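Local coordinates for protein putative protease (Parabacteroides distasonis ATCC 8503, PDB 3KD4) that is of unknown function but is probably an exported protease, at residues I448-T460 and V469-E483. Residues are numbered along the deposited sequence; the frame is centred on the assembly and turned at random.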
loop_
_atom_site.group_PDB
_atom_site.type_symbol
_atom_site.label_atom_id
_atom_site.label_comp_id
_atom_site.label_asym_id
_atom_site.label_seq_id
_atom_site.Cartn_x
_atom_site.Cartn_y
_atom_site.Cartn_z
ATOM N N ILE A 448 13.158 17.142 24.848
ATOM C CA ILE A 448 12.764 17.968 23.726
ATOM C C ILE A 448 11.244 17.821 23.581
ATOM O O ILE A 448 10.708 16.720 23.457
ATOM C CB ILE A 448 13.529 17.612 22.429
ATOM C CG1 ILE A 448 13.015 18.497 21.288
ATOM C CG2 ILE A 448 13.416 16.094 22.116
ATOM C CD1 ILE A 448 13.884 18.516 20.052
ATOM N N SER A 449 10.552 18.936 23.673
ATOM C CA SER A 449 9.109 18.932 23.683
ATOM C C SER A 449 8.572 19.825 22.574
ATOM O O SER A 449 8.975 20.985 22.440
ATOM C CB SER A 449 8.625 19.420 25.040
ATOM O OG SER A 449 7.278 19.061 25.182
ATOM N N LYS A 450 7.665 19.289 21.775
ATOM C CA LYS A 450 7.143 20.003 20.625
ATOM C C LYS A 450 5.647 19.835 20.637
ATOM O O LYS A 450 5.113 19.051 21.423
ATOM C CB LYS A 450 7.727 19.431 19.318
ATOM C CG LYS A 450 9.224 19.710 19.118
ATOM C CD LYS A 450 9.594 21.181 19.062
ATOM C CE LYS A 450 11.095 21.322 18.933
ATOM N NZ LYS A 450 11.564 22.724 18.906
ATOM N N PRO A 451 4.954 20.571 19.764
ATOM C CA PRO A 451 3.496 20.489 19.817
ATOM C C PRO A 451 2.918 19.079 19.609
ATOM O O PRO A 451 1.870 18.797 20.138
ATOM C CB PRO A 451 3.052 21.427 18.690
ATOM C CG PRO A 451 4.201 22.404 18.518
ATOM C CD PRO A 451 5.420 21.629 18.833
ATOM N N PHE A 452 3.599 18.197 18.893
ATOM C CA PHE A 452 2.984 16.909 18.556
ATOM C C PHE A 452 3.780 15.728 19.091
ATOM O O PHE A 452 3.508 14.584 18.743
ATOM C CB PHE A 452 2.744 16.858 17.041
ATOM C CG PHE A 452 1.777 17.911 16.566
ATOM C CD1 PHE A 452 0.453 17.934 17.052
ATOM C CD2 PHE A 452 2.186 18.922 15.698
ATOM C CE1 PHE A 452 -0.456 18.953 16.656
ATOM C CE2 PHE A 452 1.299 19.933 15.290
ATOM C CZ PHE A 452 -0.029 19.938 15.764
ATOM N N GLY A 453 4.733 15.989 19.990
ATOM C CA GLY A 453 5.418 14.879 20.649
ATOM C C GLY A 453 6.515 15.312 21.591
ATOM O O GLY A 453 6.677 16.493 21.856
ATOM N N LYS A 454 7.277 14.337 22.080
ATOM C CA LYS A 454 8.289 14.608 23.100
ATOM C C LYS A 454 9.245 13.436 23.141
ATOM O O LYS A 454 8.835 12.304 22.950
ATOM C CB LYS A 454 7.590 14.802 24.464
ATOM C CG LYS A 454 8.508 15.020 25.668
ATOM C CD LYS A 454 7.736 15.311 26.930
ATOM C CE LYS A 454 7.094 14.058 27.518
ATOM N NZ LYS A 454 6.456 14.356 28.896
ATOM N N VAL A 455 10.517 13.728 23.366
ATOM C CA VAL A 455 11.560 12.715 23.550
ATOM C C VAL A 455 12.279 13.044 24.868
ATOM O O VAL A 455 12.584 14.205 25.135
ATOM C CB VAL A 455 12.583 12.692 22.397
ATOM C CG1 VAL A 455 13.762 11.785 22.725
ATOM C CG2 VAL A 455 11.932 12.263 21.083
ATOM N N THR A 456 12.514 12.041 25.708
ATOM C CA THR A 456 13.251 12.279 26.920
ATOM C C THR A 456 14.327 11.243 27.120
ATOM O O THR A 456 14.226 10.104 26.633
ATOM C CB THR A 456 12.348 12.246 28.179
ATOM O OG1 THR A 456 11.921 10.903 28.383
ATOM C CG2 THR A 456 11.138 13.231 28.075
ATOM N N ARG A 457 15.326 11.634 27.908
ATOM C CA ARG A 457 16.355 10.726 28.375
ATOM C C ARG A 457 16.654 11.062 29.833
ATOM O O ARG A 457 16.913 12.228 30.174
ATOM C CB ARG A 457 17.624 10.877 27.547
ATOM C CG ARG A 457 18.680 9.884 27.909
ATOM C CD ARG A 457 19.949 10.146 27.142
ATOM N NE ARG A 457 20.750 11.200 27.746
ATOM C CZ ARG A 457 21.946 11.584 27.305
ATOM N NH1 ARG A 457 22.479 11.020 26.227
ATOM N NH2 ARG A 457 22.630 12.522 27.958
ATOM N N THR A 458 16.592 10.054 30.693
ATOM C CA THR A 458 16.992 10.251 32.076
ATOM C C THR A 458 18.121 9.281 32.350
ATOM O O THR A 458 18.138 8.175 31.816
ATOM C CB THR A 458 15.856 9.967 33.052
ATOM O OG1 THR A 458 15.473 8.607 32.892
ATOM C CG2 THR A 458 14.672 10.836 32.786
ATOM N N ILE A 459 19.072 9.698 33.182
ATOM C CA ILE A 459 20.232 8.869 33.508
ATOM C C ILE A 459 20.322 8.901 35.033
ATOM O O ILE A 459 20.443 9.992 35.634
ATOM C CB ILE A 459 21.520 9.408 32.900
ATOM C CG1 ILE A 459 21.446 9.413 31.360
ATOM C CG2 ILE A 459 22.704 8.593 33.411
ATOM C CD1 ILE A 459 22.682 10.088 30.671
ATOM N N THR A 460 20.218 7.725 35.646
ATOM C CA THR A 460 20.139 7.634 37.094
ATOM C C THR A 460 21.052 6.536 37.637
ATOM O O THR A 460 20.793 5.344 37.467
ATOM C CB THR A 460 18.714 7.370 37.551
ATOM O OG1 THR A 460 18.297 6.101 37.053
ATOM C CG2 THR A 460 17.772 8.450 37.037
ATOM N N VAL A 469 16.803 5.730 30.875
ATOM C CA VAL A 469 15.469 5.548 30.257
ATOM C C VAL A 469 15.280 6.535 29.093
ATOM O O VAL A 469 15.392 7.743 29.269
ATOM C CB VAL A 469 14.312 5.691 31.280
ATOM C CG1 VAL A 469 12.943 5.441 30.615
ATOM C CG2 VAL A 469 14.515 4.757 32.482
ATOM N N ARG A 470 15.020 6.010 27.904
ATOM C CA ARG A 470 14.682 6.843 26.749
ATOM C C ARG A 470 13.217 6.647 26.405
ATOM O O ARG A 470 12.769 5.510 26.322
ATOM C CB ARG A 470 15.542 6.464 25.541
ATOM C CG ARG A 470 17.057 6.466 25.808
ATOM C CD ARG A 470 17.794 6.241 24.522
ATOM N NE ARG A 470 17.722 7.457 23.721
ATOM C CZ ARG A 470 17.584 7.505 22.405
ATOM N NH1 ARG A 470 17.455 6.404 21.688
ATOM N NH2 ARG A 470 17.562 8.683 21.811
ATOM N N THR A 471 12.488 7.751 26.213
ATOM C CA THR A 471 11.104 7.736 25.762
ATOM C C THR A 471 10.878 8.628 24.532
ATOM O O THR A 471 11.563 9.669 24.346
ATOM C CB THR A 471 10.132 8.204 26.877
ATOM O OG1 THR A 471 10.232 9.625 27.031
ATOM C CG2 THR A 471 10.478 7.534 28.214
ATOM N N ILE A 472 9.950 8.200 23.664
ATOM C CA ILE A 472 9.444 9.041 22.578
ATOM C C ILE A 472 7.950 8.852 22.437
ATOM O O ILE A 472 7.478 7.731 22.561
ATOM C CB ILE A 472 10.166 8.785 21.242
ATOM C CG1 ILE A 472 9.582 9.697 20.130
ATOM C CG2 ILE A 472 10.180 7.269 20.839
ATOM C CD1 ILE A 472 10.415 9.719 18.855
ATOM N N GLU A 473 7.207 9.941 22.223
ATOM C CA GLU A 473 5.817 9.829 21.817
ATOM C C GLU A 473 5.604 10.730 20.617
ATOM O O GLU A 473 6.104 11.863 20.587
ATOM C CB GLU A 473 4.856 10.192 22.940
ATOM C CG GLU A 473 5.019 11.610 23.426
ATOM C CD GLU A 473 4.054 11.978 24.555
ATOM O OE1 GLU A 473 3.812 11.130 25.455
ATOM O OE2 GLU A 473 3.561 13.132 24.537
ATOM N N LEU A 474 4.924 10.201 19.605
ATOM C CA LEU A 474 4.545 10.975 18.468
ATOM C C LEU A 474 3.018 10.873 18.374
ATOM O O LEU A 474 2.454 9.770 18.286
ATOM C CB LEU A 474 5.269 10.485 17.206
ATOM C CG LEU A 474 6.791 10.583 17.143
ATOM C CD1 LEU A 474 7.327 9.979 15.807
ATOM C CD2 LEU A 474 7.303 12.028 17.303
ATOM N N ASN A 475 2.356 12.030 18.427
ATOM C CA ASN A 475 0.899 12.099 18.605
ATOM C C ASN A 475 0.108 12.651 17.419
ATOM O O ASN A 475 -1.051 12.920 17.544
ATOM C CB ASN A 475 0.585 12.939 19.826
ATOM C CG ASN A 475 1.286 12.437 21.076
ATOM O OD1 ASN A 475 1.261 11.233 21.381
ATOM N ND2 ASN A 475 1.911 13.366 21.825
ATOM N N LYS A 476 0.740 12.821 16.275
ATOM C CA LYS A 476 0.066 13.283 15.054
ATOM C C LYS A 476 0.685 12.461 13.921
ATOM O O LYS A 476 1.840 12.087 13.995
ATOM C CB LYS A 476 0.297 14.790 14.874
ATOM C CG LYS A 476 -0.358 15.428 13.686
ATOM C CD LYS A 476 -0.209 16.956 13.770
ATOM C CE LYS A 476 -0.559 17.720 12.485
ATOM N NZ LYS A 476 -1.763 17.199 11.752
ATOM N N GLN A 477 -0.101 12.167 12.887
ATOM C CA GLN A 477 0.320 11.330 11.780
ATOM C C GLN A 477 0.825 12.078 10.551
ATOM O O GLN A 477 1.688 11.576 9.856
ATOM C CB GLN A 477 -0.867 10.512 11.300
ATOM C CG GLN A 477 -1.235 9.411 12.192
ATOM C CD GLN A 477 -2.535 8.800 11.810
ATOM O OE1 GLN A 477 -2.548 7.667 11.327
ATOM N NE2 GLN A 477 -3.664 9.558 12.005
ATOM N N GLN A 478 0.225 13.218 10.240
ATOM C CA GLN A 478 0.579 13.958 9.041
ATOM C C GLN A 478 0.990 15.364 9.346
ATOM O O GLN A 478 0.379 16.037 10.175
ATOM C CB GLN A 478 -0.580 14.032 8.063
ATOM C CG GLN A 478 -1.053 12.680 7.562
ATOM C CD GLN A 478 -2.180 12.831 6.541
ATOM O OE1 GLN A 478 -3.073 13.644 6.733
ATOM N NE2 GLN A 478 -2.147 12.046 5.479
ATOM N N PHE A 479 1.986 15.822 8.606
ATOM C CA PHE A 479 2.640 17.085 8.871
ATOM C C PHE A 479 2.855 17.847 7.566
ATOM O O PHE A 479 3.331 17.291 6.565
ATOM C CB PHE A 479 3.995 16.846 9.558
ATOM C CG PHE A 479 3.897 16.106 10.839
ATOM C CD1 PHE A 479 3.848 14.706 10.849
ATOM C CD2 PHE A 479 3.819 16.795 12.043
ATOM C CE1 PHE A 479 3.727 14.014 12.036
ATOM C CE2 PHE A 479 3.693 16.109 13.265
ATOM C CZ PHE A 479 3.665 14.716 13.267
ATOM N N THR A 480 2.458 19.111 7.581
ATOM C CA THR A 480 2.731 20.016 6.496
ATOM C C THR A 480 4.204 20.394 6.581
ATOM O O THR A 480 4.851 20.175 7.620
ATOM C CB THR A 480 1.944 21.317 6.658
ATOM O OG1 THR A 480 2.324 21.902 7.904
ATOM C CG2 THR A 480 0.430 21.061 6.636
ATOM N N PRO A 481 4.743 20.976 5.498
ATOM C CA PRO A 481 6.123 21.451 5.523
ATOM C C PRO A 481 6.385 22.451 6.653
ATOM O O PRO A 481 7.461 22.425 7.228
ATOM C CB PRO A 481 6.308 22.063 4.147
ATOM C CG PRO A 481 5.328 21.299 3.270
ATOM C CD PRO A 481 4.149 21.062 4.152
ATOM N N ALA A 482 5.390 23.264 7.014
ATOM C CA ALA A 482 5.503 24.196 8.156
ATOM C C ALA A 482 5.665 23.471 9.494
ATOM O O ALA A 482 6.290 23.997 10.411
ATOM C CB ALA A 482 4.294 25.128 8.208
ATOM N N GLU A 483 5.125 22.260 9.598
ATOM C CA GLU A 483 5.154 21.486 10.830
ATOM C C GLU A 483 6.307 20.501 10.842
ATOM O O GLU A 483 6.593 19.912 11.867
ATOM C CB GLU A 483 3.855 20.682 10.977
ATOM C CG GLU A 483 2.631 21.480 11.389
ATOM C CD GLU A 483 1.306 20.746 11.161
ATOM O OE1 GLU A 483 1.212 19.829 10.312
ATOM O OE2 GLU A 483 0.327 21.124 11.837
HETATM O O HOH W 1 8.633 11.154 25.559
HETATM O O HOH W 2 13.152 9.215 29.974
#
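With CG of F452 turned opposite its carbonyl carbon (chi1 -63°) and CG of K476 opposite its backbone N (chi1 -178°), the two side chains run alongside each other, pointing the same way. The pair packs just beyond the open end of an antiparallel beta hairpin, strands 453-462 and 465-474, away from its turn; this hairpin of the DUF3858 region supplies two inner strands of a five-stranded sheet. K476 CD lies over the centre of the F452 ring, 3.3 Å from its centroid, a CH-pi contact over one face; P451 CB covers part of the other. F479 meets F452 CB with its ring edge, CE2 to CB 4.0 Å. Without the ring, as with an alanine at F452, the K476 methylenes would probably lose their aromatic support and a gap would open beside F479. Just outside the ladder N475 N donates to F452 O (2.8 Å); the hydrogen-bonded pairs within it are K454-E473, T456-T471 and T458-V469. V455 and I472 stand side by side on the face that turns to helix 481-495, V455 CG2 to I472 CG1 3.6 Å. On that face R470 NH2 donates to W494 O and R457 NH1 to N499 O. The other face carries K454, E473, T456, T458, V469 and T471; N475 ND2 donates to E473 OE2 from above the carboxylate plane. T456 OG1 and T471 OG1 share a 2.5 Å hydrogen bond, and one water links T456 OG1 to V469 O, to which it donates at 2.8 Å.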